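Local coordinates for methionine-binding protein (Coxiella burnetii, PDB 3TQW), which probably serves as the periplasmic methionine-binding component of an ABC transporter, holding the amino acid between two lobes, at residues T15-V20 against L226-K231; A137-I142 against L149-L154. One frame throughout, in Å; residues are numbered along the deposited sequence. Where two conformers were deposited one is given.

Contact 1 (15-20 with 226-231) and contact 2 (137-142 with 149-154) lie on opposite sides of the chain's centre, their centres 34 Å apart and their nearest atoms about 20 Å apart. They fall in different lobes, because contact 1 packs two helices on the six-stranded sheet and contact 2 sets a loop against the outer strand of the five-stranded one. The Leu-17 side chain of contact 1 is about 10 Å from the bound methionine, and pocket residue Glu-14 precedes contact 1 on the same helix. Contact 2 borders helix 111-123, which carries pocket residues Asn-113 and Arg-116.

Contact 1: T15-V20 against L226-K231; sequences TQLMEV and LSAAKK
Val-20, which packs on Ala-228, has its backbone N shared between two carbonyls of its own helix: Gln-16 O at 3.3 Å and, more weakly, Leu-17 O at 3.1 Å. Across the interface the contacts are apolar. The Ala-228 methyl faces the fork of Val-20, with CB 3.8 Å from Val-20 CG2 and 4.0 Å from Val-20 CG1, so both branches bear on one carbon. Leu-17 reaches over by its tip: with CG anti to the backbone N (chi1 -176°), CD1 is carried to 3.8 Å from Ala-229 N and 3.9 Å from Ala-229 CB, lying against backbone as much as against the methyl. Small alanine methyls thus meet the larger Leu-17 and Val-20; the segment axes approach to 9.4 Å, and the 154° between their directions makes the pair roughly antiparallel. Val-225 extends the patch along helix 223-233, touching both Leu-17 and Val-20. Phe-82 of strand 75-83 touches Leu-17 and Ala-229. The interface joins helix 13-29 to the C-terminal helix 223-233 over the six-stranded mixed sheet that includes strand 75-83, as in the alpha/beta lobes of periplasmic binding proteins.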
loop_
_atom_site.group_PDB
_atom_site.type_symbol
_atom_site.label_atom_id
_atom_site.label_comp_id
_atom_site.label_asym_id
_atom_site.label_seq_id
_atom_site.Cartn_x
_atom_site.Cartn_y
_atom_site.Cartn_z
ATOM N N THR A 15 -3.019 5.370 -9.844
ATOM C CA THR A 15 -3.626 6.489 -10.542
ATOM C C THR A 15 -4.180 6.022 -11.884
ATOM O O THR A 15 -5.239 6.480 -12.311
ATOM C CB THR A 15 -2.627 7.652 -10.721
ATOM O OG1 THR A 15 -2.346 8.222 -9.433
ATOM C CG2 THR A 15 -3.208 8.740 -11.623
ATOM N N GLN A 16 -3.477 5.100 -12.544
ATOM C CA GLN A 16 -3.993 4.515 -13.784
ATOM C C GLN A 16 -5.294 3.778 -13.510
ATOM O O GLN A 16 -6.250 3.882 -14.275
ATOM C CB GLN A 16 -2.980 3.558 -14.415
ATOM C CG GLN A 16 -1.716 4.240 -14.895
ATOM C CD GLN A 16 -0.736 3.279 -15.545
ATOM O OE1 GLN A 16 0.465 3.358 -15.306
ATOM N NE2 GLN A 16 -1.244 2.378 -16.380
ATOM N N LEU A 17 -5.321 3.030 -12.413
ATOM C CA LEU A 17 -6.525 2.323 -12.018
ATOM C C LEU A 17 -7.659 3.327 -11.821
ATOM O O LEU A 17 -8.783 3.120 -12.288
ATOM C CB LEU A 17 -6.284 1.517 -10.736
ATOM C CG LEU A 17 -7.474 0.662 -10.297
ATOM C CD1 LEU A 17 -7.666 -0.491 -11.277
ATOM C CD2 LEU A 17 -7.279 0.136 -8.884
HETATM N N MSE A 18 -7.363 4.425 -11.135
HETATM C CA MSE A 18 -8.380 5.438 -10.877
HETATM C C MSE A 18 -8.852 6.109 -12.170
HETATM O O MSE A 18 -9.999 6.541 -12.267
HETATM C CB MSE A 18 -7.883 6.484 -9.881
HETATM C CG MSE A 18 -8.921 7.565 -9.555
HETATM SE SE MSE A 18 -10.538 6.891 -8.666
HETATM C CE MSE A 18 -9.764 6.472 -6.927
ATOM N N GLU A 19 -7.975 6.190 -13.166
ATOM C CA GLU A 19 -8.368 6.772 -14.451
ATOM C C GLU A 19 -9.477 5.936 -15.089
ATOM O O GLU A 19 -10.398 6.472 -15.698
ATOM C CB GLU A 19 -7.186 6.879 -15.416
ATOM C CG GLU A 19 -6.199 7.992 -15.099
ATOM C CD GLU A 19 -6.672 9.372 -15.535
ATOM O OE1 GLU A 19 -7.768 9.491 -16.132
ATOM O OE2 GLU A 19 -5.932 10.343 -15.275
ATOM N N VAL A 20 -9.379 4.618 -14.964
ATOM C CA VAL A 20 -10.407 3.751 -15.507
ATOM C C VAL A 20 -11.685 3.904 -14.684
ATOM O O VAL A 20 -12.789 3.958 -15.225
ATOM C CB VAL A 20 -9.953 2.278 -15.542
ATOM C CG1 VAL A 20 -11.099 1.382 -16.018
ATOM C CG2 VAL A 20 -8.743 2.125 -16.456
ATOM N N LEU A 226 -12.019 -3.917 -12.548
ATOM C CA LEU A 226 -11.413 -5.209 -12.227
ATOM C C LEU A 226 -10.558 -5.701 -13.387
ATOM O O LEU A 226 -9.456 -6.207 -13.190
ATOM C CB LEU A 226 -12.480 -6.248 -11.898
ATOM C CG LEU A 226 -13.352 -5.927 -10.688
ATOM C CD1 LEU A 226 -14.472 -6.955 -10.535
ATOM C CD2 LEU A 226 -12.496 -5.858 -9.444
ATOM N N SER A 227 -11.074 -5.549 -14.601
ATOM C CA SER A 227 -10.335 -5.943 -15.795
ATOM C C SER A 227 -9.043 -5.133 -15.927
ATOM O O SER A 227 -7.988 -5.683 -16.253
ATOM C CB SER A 227 -11.213 -5.790 -17.039
ATOM O OG SER A 227 -10.507 -6.134 -18.211
ATOM N N ALA A 228 -9.120 -3.832 -15.656
ATOM C CA ALA A 228 -7.934 -2.976 -15.707
ATOM C C ALA A 228 -6.924 -3.328 -14.617
ATOM O O ALA A 228 -5.714 -3.283 -14.844
ATOM C CB ALA A 228 -8.319 -1.510 -15.609
ATOM N N ALA A 229 -7.420 -3.660 -13.430
ATOM C CA ALA A 229 -6.534 -4.071 -12.345
ATOM C C ALA A 229 -5.702 -5.273 -12.779
ATOM O O ALA A 229 -4.500 -5.328 -12.523
ATOM C CB ALA A 229 -7.334 -4.393 -11.090
ATOM N N LYS A 230 -6.347 -6.231 -13.441
ATOM C CA LYS A 230 -5.650 -7.394 -13.980
ATOM C C LYS A 230 -4.513 -6.991 -14.918
ATOM O O LYS A 230 -3.424 -7.555 -14.857
ATOM C CB LYS A 230 -6.618 -8.317 -14.731
ATOM C CG LYS A 230 -7.127 -9.507 -13.926
ATOM C CD LYS A 230 -8.283 -9.116 -13.017
ATOM C CE LYS A 230 -8.834 -10.315 -12.245
ATOM N NZ LYS A 230 -9.930 -9.929 -11.294
ATOM N N LYS A 231 -4.763 -6.019 -15.788
ATOM C CA LYS A 231 -3.745 -5.610 -16.752
ATOM C C LYS A 231 -2.602 -4.845 -16.076
ATOM O O LYS A 231 -1.443 -4.985 -16.455
ATOM C CB LYS A 231 -4.351 -4.767 -17.875
ATOM C CG LYS A 231 -5.462 -5.456 -18.675
ATOM C CD LYS A 231 -5.668 -4.758 -20.011
ATOM C CE LYS A 231 -7.090 -4.916 -20.557
ATOM N NZ LYS A 231 -7.752 -6.191 -20.180
#

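Contact 2: A137-I142 against L149-L154; sequences ATPMDI and LKIVEL
Apolar contact between Ile-151 and the pair Pro-139 and Ile-142 forms the inner part of this small interface, which buries 134 Å² in all. Ile-151 divides its branches: CG2, anti to the backbone N, approaches Pro-139 CG at 4.3 Å, whereas CG1, swung beside the N (chi1 -55°), meets Ile-142 CD1 at 4.2 Å. The two isoleucine chains run askew to each other, and these separations indicate ordinary, rather loose van der Waals packing. A carboxylate edges the patch. Glu-153, extended beyond CG, brings OE1 to 3.9 Å from Pro-139 CG and 4.0 Å from Pro-139 CD, the two side chains arriving from opposing directions. Glu-114 OE1 of helix 111-123 also lies close to this oxygen, and the two like charges would probably raise the proton affinity of one or both. Backbone hydrogen bonds shape the loop itself: Asp-141 N to Thr-138 O (2.8 Å) and Ile-142 N to Pro-139 O (3.0 Å) close the 3-10 turn that presents the proline ring. Strand 150-154, at the edge of its sheet, is hydrogen-bonded to strand 104-108 through Lys-150 and Val-152. Helix 111-123 adds Leu-118 against Pro-139 and Leu-121 against Ile-151. The loop is part of a beta-alpha-beta crossover, which runs from strand 104-108 through helix 111-123 and the two-stranded 128-144 region to parallel strand 150-154, and it folds back on that strand at the edge of one alpha/beta lobe.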
loop_
_atom_site.group_PDB
_atom_site.type_symbol
_atom_site.label_atom_id
_atom_site.label_comp_id
_atom_site.label_asym_id
_atom_site.label_seq_id
_atom_site.Cartn_x
_atom_site.Cartn_y
_atom_site.Cartn_z
ATOM N N ALA A 137 4.278 -3.524 15.351
ATOM C CA ALA A 137 5.628 -4.019 15.626
ATOM C C ALA A 137 6.739 -3.071 15.175
ATOM O O ALA A 137 6.627 -2.398 14.147
ATOM C CB ALA A 137 5.823 -5.403 15.005
ATOM N N THR A 138 7.802 -3.024 15.971
ATOM C CA THR A 138 9.024 -2.293 15.654
ATOM C C THR A 138 10.177 -3.290 15.751
ATOM O O THR A 138 9.982 -4.406 16.227
ATOM C CB THR A 138 9.260 -1.138 16.656
ATOM O OG1 THR A 138 10.506 -0.487 16.373
ATOM C CG2 THR A 138 9.304 -1.667 18.070
ATOM N N PRO A 139 11.376 -2.912 15.280
ATOM C CA PRO A 139 12.513 -3.828 15.416
ATOM C C PRO A 139 12.823 -4.187 16.873
ATOM O O PRO A 139 13.449 -5.212 17.133
ATOM C CB PRO A 139 13.668 -3.038 14.800
ATOM C CG PRO A 139 12.994 -2.157 13.775
ATOM C CD PRO A 139 11.683 -1.771 14.394
HETATM N N MSE A 140 12.382 -3.353 17.807
HETATM C CA MSE A 140 12.556 -3.631 19.226
HETATM C C MSE A 140 11.737 -4.849 19.623
HETATM O O MSE A 140 11.935 -5.423 20.694
HETATM C CB MSE A 140 12.119 -2.428 20.069
HETATM C CG MSE A 140 13.187 -1.366 20.260
HETATM SE SE MSE A 140 14.717 -2.014 21.268
HETATM C CE MSE A 140 15.991 -2.164 19.793
ATOM N N ASP A 141 10.806 -5.233 18.757
ATOM C CA ASP A 141 9.947 -6.372 19.036
ATOM C C ASP A 141 10.482 -7.650 18.413
ATOM O O ASP A 141 9.826 -8.688 18.455
ATOM C CB ASP A 141 8.522 -6.109 18.554
ATOM C CG ASP A 141 7.865 -4.968 19.294
ATOM O OD1 ASP A 141 7.570 -5.129 20.499
ATOM O OD2 ASP A 141 7.638 -3.913 18.668
ATOM N N ILE A 142 11.671 -7.571 17.829
ATOM C CA ILE A 142 12.306 -8.758 17.279
ATOM C C ILE A 142 12.911 -9.563 18.421
ATOM O O ILE A 142 13.833 -9.105 19.097
ATOM C CB ILE A 142 13.386 -8.411 16.240
ATOM C CG1 ILE A 142 12.747 -7.786 14.997
ATOM C CG2 ILE A 142 14.157 -9.659 15.841
ATOM C CD1 ILE A 142 13.746 -7.403 13.927
ATOM N N LEU A 149 20.408 -10.142 11.127
ATOM C CA LEU A 149 20.102 -9.280 9.998
ATOM C C LEU A 149 19.972 -7.835 10.466
ATOM O O LEU A 149 19.479 -7.571 11.557
ATOM C CB LEU A 149 18.820 -9.756 9.314
ATOM C CG LEU A 149 18.893 -11.174 8.735
ATOM C CD1 LEU A 149 17.523 -11.669 8.298
ATOM C CD2 LEU A 149 19.870 -11.228 7.573
ATOM N N LYS A 150 20.436 -6.903 9.643
ATOM C CA LYS A 150 20.358 -5.492 9.981
ATOM C C LYS A 150 19.164 -4.834 9.289
ATOM O O LYS A 150 19.065 -4.842 8.062
ATOM C CB LYS A 150 21.659 -4.790 9.593
ATOM C CG LYS A 150 22.893 -5.451 10.193
ATOM C CD LYS A 150 24.170 -4.739 9.785
ATOM C CE LYS A 150 25.390 -5.425 10.378
ATOM N NZ LYS A 150 26.644 -4.694 10.050
ATOM N N ILE A 151 18.261 -4.271 10.084
ATOM C CA ILE A 151 17.060 -3.635 9.549
ATOM C C ILE A 151 17.320 -2.173 9.203
ATOM O O ILE A 151 17.722 -1.386 10.056
ATOM C CB ILE A 151 15.889 -3.727 10.539
ATOM C CG1 ILE A 151 15.637 -5.183 10.929
ATOM C CG2 ILE A 151 14.629 -3.124 9.934
ATOM C CD1 ILE A 151 15.312 -6.083 9.741
ATOM N N VAL A 152 17.086 -1.824 7.945
ATOM C CA VAL A 152 17.272 -0.464 7.458
ATOM C C VAL A 152 15.909 0.174 7.191
ATOM O O VAL A 152 15.147 -0.313 6.363
ATOM C CB VAL A 152 18.091 -0.464 6.155
ATOM C CG1 VAL A 152 18.252 0.949 5.617
ATOM C CG2 VAL A 152 19.449 -1.103 6.390
ATOM N N GLU A 153 15.608 1.261 7.893
ATOM C CA GLU A 153 14.308 1.905 7.774
ATOM C C GLU A 153 14.329 3.085 6.792
ATOM O O GLU A 153 14.944 4.116 7.056
ATOM C CB GLU A 153 13.806 2.307 9.164
ATOM C CG GLU A 153 13.711 1.095 10.119
ATOM C CD GLU A 153 13.890 1.457 11.584
ATOM O OE1 GLU A 153 12.888 1.437 12.330
ATOM O OE2 GLU A 153 15.038 1.748 11.995
ATOM N N LEU A 154 13.661 2.909 5.650
ATOM C CA LEU A 154 13.602 3.929 4.604
ATOM C C LEU A 154 12.173 4.360 4.308
ATOM O O LEU A 154 11.233 3.578 4.457
ATOM C CB LEU A 154 14.221 3.400 3.306
ATOM C CG LEU A 154 15.637 2.822 3.430
ATOM C CD1 LEU A 154 16.074 2.192 2.115
ATOM C CD2 LEU A 154 16.615 3.896 3.860
#